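Local coordinates for protein elastinolytic metalloprotease (Pseudoalteromonas sp. CF6-2, PDB 6IK4) that is a zinc-dependent M23-family metalloprotease that probably acts as an endopeptidase, with elastin and bacterial peptidoglycan as its likely substrates, at residues 139-153 with 156-168. Sequence-based numbering, arbitrary orientation.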
ATOM      1  N   ASN A 139       8.732 -10.509   3.882  1.00 11.11           N
ATOM      2  CA  ASN A 139       9.781 -11.370   3.338  1.00  8.88           C
ATOM      3  C   ASN A 139       9.611 -11.669   1.850  1.00 10.51           C
ATOM      4  O   ASN A 139      10.448 -12.380   1.293  1.00 11.63           O
ATOM      5  CB  ASN A 139       9.909 -12.703   4.097  1.00 11.18           C
ATOM      6  CG  ASN A 139      10.202 -12.510   5.575  1.00 14.39           C
ATOM      7  OD1 ASN A 139      10.702 -11.468   5.999  1.00 18.32           O
ATOM      8  ND2 ASN A 139       9.892 -13.526   6.366  1.00 16.20           N
ATOM      9  N   TYR A 140       8.558 -11.172   1.187  1.00 10.30           N
ATOM     10  CA  TYR A 140       8.513 -11.226  -0.274  1.00  8.45           C
ATOM     11  C   TYR A 140       9.480 -10.213  -0.867  1.00 12.15           C
ATOM     12  O   TYR A 140       9.478  -9.048  -0.468  1.00 12.46           O
ATOM     13  CB  TYR A 140       7.131 -10.871  -0.805  1.00  7.86           C
ATOM     14  CG  TYR A 140       6.038 -11.869  -0.553  1.00 11.13           C
ATOM     15  CD1 TYR A 140       5.799 -12.901  -1.454  1.00 11.79           C
ATOM     16  CD2 TYR A 140       5.204 -11.740   0.545  1.00 12.33           C
ATOM     17  CE1 TYR A 140       4.772 -13.803  -1.248  1.00 12.83           C
ATOM     18  CE2 TYR A 140       4.171 -12.643   0.766  1.00 10.39           C
ATOM     19  CZ  TYR A 140       3.964 -13.668  -0.133  1.00 12.38           C
ATOM     20  OH  TYR A 140       2.949 -14.561   0.088  1.00 13.80           O
ATOM     21  N   ARG A 141      10.241 -10.617  -1.880  1.00 12.05           N
ATOM     22  CA  ARG A 141      10.934  -9.633  -2.703  1.00 12.66           C
ATOM     23  C   ARG A 141       9.962  -9.123  -3.754  1.00 12.02           C
ATOM     24  O   ARG A 141       9.272  -9.919  -4.394  1.00 11.82           O
ATOM     25  CB  ARG A 141      12.160 -10.239  -3.385  1.00 15.58           C
ATOM     26  CG  ARG A 141      12.961  -9.224  -4.219  1.00 15.21           C
ATOM     27  CD  ARG A 141      14.153  -9.874  -4.911  1.00 13.88           C
ATOM     28  NE  ARG A 141      13.708 -10.771  -5.969  1.00 15.57           N
ATOM     29  CZ  ARG A 141      13.404 -10.384  -7.207  1.00 20.50           C
ATOM     30  NH1 ARG A 141      13.505  -9.104  -7.572  1.00 16.37           N
ATOM     31  NH2 ARG A 141      13.002 -11.287  -8.086  1.00 21.83           N
ATOM     32  N   ILE A 142       9.894  -7.804  -3.925  1.00 11.13           N
ATOM     33  CA  ILE A 142       9.051  -7.200  -4.953  1.00 10.42           C
ATOM     34  C   ILE A 142       9.873  -7.040  -6.223  1.00 12.45           C
ATOM     35  O   ILE A 142      10.957  -6.444  -6.205  1.00 12.89           O
ATOM     36  CB  ILE A 142       8.496  -5.840  -4.494  1.00 10.22           C
ATOM     37  CG1 ILE A 142       7.695  -5.995  -3.196  1.00 10.22           C
ATOM     38  CG2 ILE A 142       7.643  -5.203  -5.614  1.00 10.23           C
ATOM     39  CD1 ILE A 142       7.386  -4.657  -2.513  1.00 12.73           C
ATOM     40  N   ASP A 143       9.371  -7.571  -7.325  1.00 10.93           N
ATOM     41  CA  ASP A 143      10.015  -7.398  -8.621  1.00 11.34           C
ATOM     42  C   ASP A 143       9.086  -6.545  -9.472  1.00 11.99           C
ATOM     43  O   ASP A 143       7.992  -6.989  -9.819  1.00 12.65           O
ATOM     44  CB  ASP A 143      10.287  -8.744  -9.289  1.00 12.92           C
ATOM     45  CG  ASP A 143      11.239  -8.618 -10.457  1.00 18.32           C
ATOM     46  OD1 ASP A 143      10.866  -7.969 -11.458  1.00 16.06           O
ATOM     47  OD2 ASP A 143      12.366  -9.140 -10.364  1.00 17.84           O
ATOM     48  N   VAL A 144       9.513  -5.334  -9.823  1.00 14.81           N
ATOM     49  CA  VAL A 144       8.618  -4.451 -10.575  1.00 14.42           C
ATOM     50  C   VAL A 144       8.622  -4.831 -12.056  1.00 18.73           C
ATOM     51  O   VAL A 144       9.544  -5.472 -12.568  1.00 16.52           O
ATOM     52  CB  VAL A 144       8.977  -2.968 -10.379  1.00 13.88           C
ATOM     53  CG1 VAL A 144       8.987  -2.605  -8.886  1.00 12.12           C
ATOM     54  CG2 VAL A 144      10.309  -2.608 -11.081  1.00 14.87           C
ATOM     55  N   GLY A 145       7.561  -4.431 -12.752  1.00 17.26           N
ATOM     56  CA  GLY A 145       7.408  -4.714 -14.164  1.00 15.54           C
ATOM     57  C   GLY A 145       8.067  -3.659 -15.027  1.00 19.65           C
ATOM     58  O   GLY A 145       8.897  -2.870 -14.570  1.00 17.99           O
ATOM     59  N   ASN A 146       7.677  -3.640 -16.300  1.00 20.55           N
ATOM     60  CA  ASN A 146       8.341  -2.796 -17.289  1.00 23.48           C
ATOM     61  C   ASN A 146       7.544  -1.556 -17.663  1.00 24.66           C
ATOM     62  O   ASN A 146       7.974  -0.793 -18.536  1.00 22.10           O
ATOM     63  CB  ASN A 146       8.655  -3.621 -18.541  1.00 23.54           C
ATOM     64  CG  ASN A 146       9.646  -4.737 -18.262  1.00 30.23           C
ATOM     65  OD1 ASN A 146      10.456  -4.650 -17.331  1.00 38.74           O
ATOM     66  ND2 ASN A 146       9.585  -5.794 -19.061  1.00 35.98           N
ATOM     67  N   SER A 147       6.399  -1.333 -17.030  1.00 18.35           N
ATOM     68  CA  SER A 147       5.607  -0.129 -17.240  1.00 18.45           C
ATOM     69  C   SER A 147       4.713   0.043 -16.022  1.00 21.18           C
ATOM     70  O   SER A 147       4.553  -0.880 -15.220  1.00 19.18           O
ATOM     71  CB  SER A 147       4.772  -0.220 -18.520  1.00 21.94           C
ATOM     72  OG  SER A 147       3.871  -1.305 -18.429  1.00 23.72           O
ATOM     73  N   ASN A 148       4.134   1.236 -15.886  1.00 16.21           N
ATOM     74  CA  ASN A 148       3.176   1.459 -14.808  1.00 19.25           C
ATOM     75  C   ASN A 148       2.043   0.442 -14.867  1.00 20.96           C
ATOM     76  O   ASN A 148       1.406   0.262 -15.909  1.00 16.48           O
ATOM     77  CB  ASN A 148       2.613   2.869 -14.878  1.00 17.55           C
ATOM     78  CG  ASN A 148       3.560   3.882 -14.305  1.00 24.67           C
ATOM     79  OD1 ASN A 148       3.555   4.138 -13.098  1.00 21.15           O
ATOM     80  ND2 ASN A 148       4.388   4.472 -15.165  1.00 19.35           N
ATOM     81  N   TYR A 149       1.812  -0.229 -13.736  1.00 15.20           N
ATOM     82  CA  TYR A 149       0.740  -1.193 -13.506  1.00 13.75           C
ATOM     83  C   TYR A 149       0.956  -2.513 -14.227  1.00 17.06           C
ATOM     84  O   TYR A 149       0.044  -3.354 -14.251  1.00 17.32           O
ATOM     85  CB  TYR A 149      -0.631  -0.639 -13.906  1.00 14.70           C
ATOM     86  CG  TYR A 149      -1.074   0.600 -13.166  1.00 16.33           C
ATOM     87  CD1 TYR A 149      -1.580   0.518 -11.867  1.00 13.38           C
ATOM     88  CD2 TYR A 149      -1.018   1.850 -13.776  1.00 15.83           C
ATOM     89  CE1 TYR A 149      -2.009   1.655 -11.196  1.00 17.14           C
ATOM     90  CE2 TYR A 149      -1.439   2.992 -13.108  1.00 19.28           C
ATOM     91  CZ  TYR A 149      -1.932   2.890 -11.825  1.00 18.98           C
ATOM     92  OH  TYR A 149      -2.345   4.032 -11.173  1.00 17.45           O
ATOM     93  N   ASP A 150       2.125  -2.720 -14.826  1.00 15.64           N
ATOM     94  CA  ASP A 150       2.405  -3.963 -15.535  1.00 21.20           C
ATOM     95  C   ASP A 150       2.145  -5.166 -14.634  1.00 23.61           C
ATOM     96  O   ASP A 150       2.733  -5.287 -13.556  1.00 18.14           O
ATOM     97  CB  ASP A 150       3.858  -3.939 -16.018  1.00 17.85           C
ATOM     98  CG  ASP A 150       4.240  -5.163 -16.834  1.00 19.16           C
ATOM     99  OD1 ASP A 150       3.359  -5.973 -17.189  1.00 23.22           O
ATOM    100  OD2 ASP A 150       5.448  -5.298 -17.133  1.00 22.19           O
ATOM    101  N   SER A 151       1.233  -6.038 -15.066  1.00 15.35           N
ATOM    102  CA  SER A 151       0.859  -7.230 -14.313  1.00 18.26           C
ATOM    103  C   SER A 151       1.324  -8.529 -14.966  1.00 18.59           C
ATOM    104  O   SER A 151       0.983  -9.611 -14.474  1.00 19.87           O
ATOM    105  CB  SER A 151      -0.664  -7.271 -14.114  1.00 21.09           C
ATOM    106  OG  SER A 151      -1.321  -7.554 -15.342  1.00 22.09           O
ATOM    107  N   ASN A 152       2.064  -8.458 -16.070  1.00 19.33           N
ATOM    108  CA  ASN A 152       2.670  -9.653 -16.653  1.00 13.91           C
ATOM    109  C   ASN A 152       3.528 -10.337 -15.597  1.00 15.02           C
ATOM    110  O   ASN A 152       4.458  -9.729 -15.057  1.00 19.59           O
ATOM    111  CB  ASN A 152       3.514  -9.269 -17.873  1.00 18.22           C
ATOM    112  CG  ASN A 152       4.085 -10.472 -18.606  1.00 23.86           C
ATOM    113  OD1 ASN A 152       4.325 -11.527 -18.020  1.00 32.39           O
ATOM    114  ND2 ASN A 152       4.300 -10.315 -19.907  1.00 30.21           N
ATOM    115  N   CYS A 153       3.209 -11.595 -15.288  1.00 19.04           N
ATOM    116  CA  CYS A 153       3.897 -12.251 -14.182  1.00 17.43           C
ATOM    117  C   CYS A 153       5.328 -12.662 -14.511  1.00 28.88           C
ATOM    118  O   CYS A 153       6.039 -13.127 -13.615  1.00 22.04           O
ATOM    119  CB  CYS A 153       3.116 -13.470 -13.706  1.00 22.98           C
ATOM    120  SG  CYS A 153       3.569 -13.913 -12.005  1.00 28.71           S
ATOM    121  N   PHE A 156       6.389  -8.638 -13.363  1.00 15.01           N
ATOM    122  CA  PHE A 156       6.009  -8.173 -12.034  1.00 13.56           C
ATOM    123  C   PHE A 156       5.582  -9.359 -11.188  1.00 16.10           C
ATOM    124  O   PHE A 156       4.734 -10.152 -11.621  1.00 14.44           O
ATOM    125  CB  PHE A 156       4.859  -7.165 -12.079  1.00 13.67           C
ATOM    126  CG  PHE A 156       4.317  -6.848 -10.711  1.00 10.56           C
ATOM    127  CD1 PHE A 156       4.999  -5.957  -9.883  1.00 11.52           C
ATOM    128  CD2 PHE A 156       3.187  -7.494 -10.221  1.00 12.82           C
ATOM    129  CE1 PHE A 156       4.531  -5.688  -8.600  1.00 14.19           C
ATOM    130  CE2 PHE A 156       2.713  -7.230  -8.936  1.00 13.17           C
ATOM    131  CZ  PHE A 156       3.392  -6.329  -8.127  1.00 10.68           C
ATOM    132  N   TYR A 157       6.121  -9.451  -9.968  1.00 12.24           N
ATOM    133  CA  TYR A 157       5.682 -10.487  -9.037  1.00 12.46           C
ATOM    134  C   TYR A 157       6.247 -10.216  -7.648  1.00 13.87           C
ATOM    135  O   TYR A 157       7.130  -9.373  -7.459  1.00 10.54           O
ATOM    136  CB  TYR A 157       6.102 -11.880  -9.507  1.00 13.94           C
ATOM    137  CG  TYR A 157       7.580 -11.989  -9.815  1.00 13.79           C
ATOM    138  CD1 TYR A 157       8.494 -12.332  -8.827  1.00 19.12           C
ATOM    139  CD2 TYR A 157       8.056 -11.753 -11.097  1.00 18.44           C
ATOM    140  CE1 TYR A 157       9.865 -12.430  -9.100  1.00 16.25           C
ATOM    141  CE2 TYR A 157       9.425 -11.849 -11.390  1.00 17.24           C
ATOM    142  CZ  TYR A 157      10.317 -12.195 -10.389  1.00 17.84           C
ATOM    143  OH  TYR A 157      11.656 -12.289 -10.674  1.00 21.08           O
ATOM    144  N   PHE A 158       5.691 -10.936  -6.673  1.00  9.75           N
ATOM    145  CA  PHE A 158       6.229 -11.061  -5.329  1.00 11.76           C
ATOM    146  C   PHE A 158       6.857 -12.444  -5.203  1.00 13.39           C
ATOM    147  O   PHE A 158       6.239 -13.439  -5.591  1.00 14.17           O
ATOM    148  CB  PHE A 158       5.124 -10.913  -4.282  1.00 10.52           C
ATOM    149  CG  PHE A 158       4.354  -9.635  -4.374  1.00 11.24           C
ATOM    150  CD1 PHE A 158       3.291  -9.504  -5.257  1.00 12.31           C
ATOM    151  CD2 PHE A 158       4.672  -8.560  -3.550  1.00 13.05           C
ATOM    152  CE1 PHE A 158       2.568  -8.321  -5.331  1.00 11.43           C
ATOM    153  CE2 PHE A 158       3.950  -7.373  -3.622  1.00 15.89           C
ATOM    154  CZ  PHE A 158       2.889  -7.260  -4.502  1.00 13.19           C
ATOM    155  N   GLU A 159       8.062 -12.524  -4.645  1.00 11.41           N
ATOM    156  CA  GLU A 159       8.768 -13.803  -4.576  1.00 11.37           C
ATOM    157  C   GLU A 159       9.127 -14.128  -3.128  1.00 12.00           C
ATOM    158  O   GLU A 159       9.764 -13.322  -2.446  1.00 12.47           O
ATOM    159  CB  GLU A 159      10.024 -13.765  -5.450  1.00 16.99           C
ATOM    160  CG  GLU A 159      10.623 -15.127  -5.711  1.00 20.49           C
ATOM    161  CD  GLU A 159      12.072 -15.045  -6.145  1.00 34.44           C
ATOM    162  OE1 GLU A 159      12.349 -14.464  -7.216  1.00 30.17           O
ATOM    163  OE2 GLU A 159      12.939 -15.554  -5.406  1.00 38.69           O
ATOM    164  N   ARG A 160       8.714 -15.304  -2.663  1.00 11.15           N
ATOM    165  CA  ARG A 160       9.060 -15.786  -1.332  1.00 11.93           C
ATOM    166  C   ARG A 160       9.235 -17.298  -1.404  1.00 13.97           C
ATOM    167  O   ARG A 160       8.486 -17.979  -2.103  1.00 11.86           O
ATOM    168  CB  ARG A 160       7.971 -15.404  -0.307  1.00 16.75           C
ATOM    169  CG  ARG A 160       8.353 -15.616   1.157  1.00 13.78           C
ATOM    170  CD  ARG A 160       7.360 -14.919   2.120  1.00 10.06           C
ATOM    171  NE  ARG A 160       6.061 -15.591   2.142  1.00 13.10           N
ATOM    172  CZ  ARG A 160       5.033 -15.216   2.904  1.00 17.08           C
ATOM    173  NH1 ARG A 160       5.146 -14.166   3.707  1.00  9.98           N
ATOM    174  NH2 ARG A 160       3.887 -15.892   2.864  1.00 16.64           N
ATOM    175  N   ASN A 161      10.254 -17.818  -0.722  1.00 14.79           N
ATOM    176  CA  ASN A 161      10.564 -19.246  -0.771  1.00 17.83           C
ATOM    177  C   ASN A 161      10.790 -19.735  -2.199  1.00 17.64           C
ATOM    178  O   ASN A 161      10.511 -20.891  -2.522  1.00 22.09           O
ATOM    179  CB  ASN A 161       9.467 -20.065  -0.088  1.00 18.99           C
ATOM    180  CG  ASN A 161       9.382 -19.780   1.398  1.00 22.36           C
ATOM    181  OD1 ASN A 161      10.404 -19.679   2.076  1.00 18.59           O
ATOM    182  ND2 ASN A 161       8.165 -19.633   1.908  1.00 24.78           N
ATOM    183  N   GLY A 162      11.309 -18.866  -3.063  1.00 15.70           N
ATOM    184  CA  GLY A 162      11.544 -19.227  -4.447  1.00 22.39           C
ATOM    185  C   GLY A 162      10.300 -19.384  -5.291  1.00 23.12           C
ATOM    186  O   GLY A 162      10.396 -19.862  -6.426  1.00 25.80           O
ATOM    187  N   ARG A 163       9.132 -18.994  -4.780  1.00 14.41           N
ATOM    188  CA  ARG A 163       7.877 -19.105  -5.518  1.00 16.81           C
ATOM    189  C   ARG A 163       7.287 -17.719  -5.762  1.00 19.96           C
ATOM    190  O   ARG A 163       7.397 -16.830  -4.914  1.00 14.56           O
ATOM    191  CB  ARG A 163       6.892 -19.994  -4.760  1.00 18.53           C
ATOM    192  CG  ARG A 163       7.381 -21.453  -4.607  1.00 27.50           C
ATOM    193  CD  ARG A 163       7.029 -22.338  -5.826  1.00 36.67           C
ATOM    194  NE  ARG A 163       7.551 -21.839  -7.104  1.00 43.12           N
ATOM    195  CZ  ARG A 163       8.672 -22.269  -7.683  1.00 38.14           C
ATOM    196  NH1 ARG A 163       9.403 -23.218  -7.105  1.00 36.22           N
ATOM    197  NH2 ARG A 163       9.061 -21.752  -8.844  1.00 40.28           N
ATOM    198  N   ARG A 164       6.658 -17.531  -6.921  1.00 16.26           N
ATOM    199  CA  ARG A 164       6.136 -16.225  -7.301  1.00 15.53           C
ATOM    200  C   ARG A 164       4.645 -16.152  -7.037  1.00 17.14           C
ATOM    201  O   ARG A 164       3.913 -17.115  -7.279  1.00 19.18           O
ATOM    202  CB  ARG A 164       6.385 -15.917  -8.779  1.00 16.98           C
ATOM    203  CG  ARG A 164       7.834 -15.892  -9.171  1.00 25.41           C
ATOM    204  CD  ARG A 164       7.990 -15.447 -10.616  1.00 19.96           C
ATOM    205  NE  ARG A 164       9.382 -15.535 -11.032  1.00 30.01           N
ATOM    206  CZ  ARG A 164       9.814 -15.266 -12.257  1.00 30.80           C
ATOM    207  NH1 ARG A 164       8.957 -14.889 -13.200  1.00 31.31           N
ATOM    208  NH2 ARG A 164      11.102 -15.377 -12.538  1.00 32.99           N
ATOM    209  N   THR A 165       4.203 -15.003  -6.546  1.00 11.73           N
ATOM    210  CA  THR A 165       2.791 -14.651  -6.516  1.00 15.63           C
ATOM    211  C   THR A 165       2.582 -13.484  -7.467  1.00 18.93           C
ATOM    212  O   THR A 165       3.279 -12.472  -7.363  1.00 12.20           O
ATOM    213  CB  THR A 165       2.349 -14.287  -5.094  1.00 16.81           C
ATOM    214  OG1 THR A 165       2.513 -15.426  -4.241  1.00 14.74           O
ATOM    215  CG2 THR A 165       0.883 -13.849  -5.060  1.00 13.10           C
ATOM    216  N   CYS A 166       1.659 -13.633  -8.412  1.00 12.75           N
ATOM    217  CA  CYS A 166       1.456 -12.596  -9.410  1.00 14.26           C
ATOM    218  C   CYS A 166       0.428 -11.575  -8.936  1.00 15.25           C
ATOM    219  O   CYS A 166      -0.283 -11.770  -7.941  1.00 15.58           O
ATOM    220  CB  CYS A 166       0.992 -13.196 -10.736  1.00 25.68           C
ATOM    221  SG  CYS A 166       1.861 -14.688 -11.244  1.00 25.62           S
ATOM    222  N   ALA A 167       0.336 -10.484  -9.689  1.00 14.23           N
ATOM    223  CA  ALA A 167      -0.752  -9.546  -9.484  1.00 11.37           C
ATOM    224  C   ALA A 167      -2.086 -10.263  -9.620  1.00 16.10           C
ATOM    225  O   ALA A 167      -2.230 -11.227 -10.385  1.00 17.01           O
ATOM    226  CB  ALA A 167      -0.681  -8.407 -10.499  1.00 17.63           C
ATOM    227  N   TRP A 168      -3.064  -9.788  -8.858  1.00 13.61           N
ATOM    228  CA  TRP A 168      -4.438 -10.279  -8.936  1.00 14.15           C
ATOM    229  C   TRP A 168      -4.545 -11.754  -8.567  1.00 18.13           C
ATOM    230  O   TRP A 168      -5.455 -12.451  -9.020  1.00 19.98           O
ATOM    231  CB  TRP A 168      -5.043 -10.013 -10.326  1.00 15.05           C
ATOM    232  CG  TRP A 168      -4.774  -8.614 -10.736  1.00 14.82           C
ATOM    233  CD1 TRP A 168      -4.101  -8.187 -11.847  1.00 14.63           C
ATOM    234  CD2 TRP A 168      -5.089  -7.444  -9.982  1.00 11.72           C
ATOM    235  NE1 TRP A 168      -3.997  -6.819 -11.832  1.00 15.52           N
ATOM    236  CE2 TRP A 168      -4.598  -6.340 -10.699  1.00 12.37           C
ATOM    237  CE3 TRP A 168      -5.738  -7.227  -8.762  1.00 13.07           C
ATOM    238  CZ2 TRP A 168      -4.764  -5.040 -10.258  1.00 15.88           C
ATOM    239  CZ3 TRP A 168      -5.887  -5.939  -8.314  1.00 15.50           C
ATOM    240  CH2 TRP A 168      -5.400  -4.859  -9.058  1.00 16.41           C
TER
HETATM  241  O   HOH W   1      12.115 -13.860  -0.772  1.00 17.17           O
HETATM  242  O   HOH W   2       0.795 -15.678  -1.609  1.00 17.76           O
HETATM  243  O   HOH W   3      14.482 -13.422  -5.043  1.00 38.82           O
HETATM  244  O   HOH W   4       1.953 -10.322 -12.027  1.00 13.77           O
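R160 lays its guanidinium almost flat on the Y140 ring, the planes 21° apart and the centres 4.1 Å from each other, a cation-pi stack in which the bend at chi3 (71°) turns the group over the phenol end. Its CD sits above the same ring. R160 NH1 donates to the backbone carbonyl of S138 and the C-terminal carboxylate of R173, while Y140 OH pairs with the Y172 carbonyl.

On the sheet face shared by R141, D143, Y157 and E159, D143 CB lies over one face of the Y157 ring, 3.7 Å from its centroid, and R164 CD packs over the opposite face. R141 grips D143 OD2 end-on with two nitrogens, the bond from NH1 measuring 3.0 Å; NH2 also reaches E159 OE1 in a weak, long salt bridge at 3.4 Å. N134 takes a further bond from NH1.

These pairs ride on two neighbouring antiparallel strands, 140-143 and 157-160, of a four-stranded meander beside the larger sheet of the M23 catalytic domain. R141 and D143 form hydrogen-bonded pairs with E159 and Y157. Between them, I142 and F158 turn to the other face, where F158 meets L33 and L171.

Beyond the strands, N152 O accepts a nearly straight bond from F156 N (2.8 Å), and the C153–C166 disulfide ties this loop to the chain just after strand 163-165. Water 4 bridges S151 O, F156 O and A167 N.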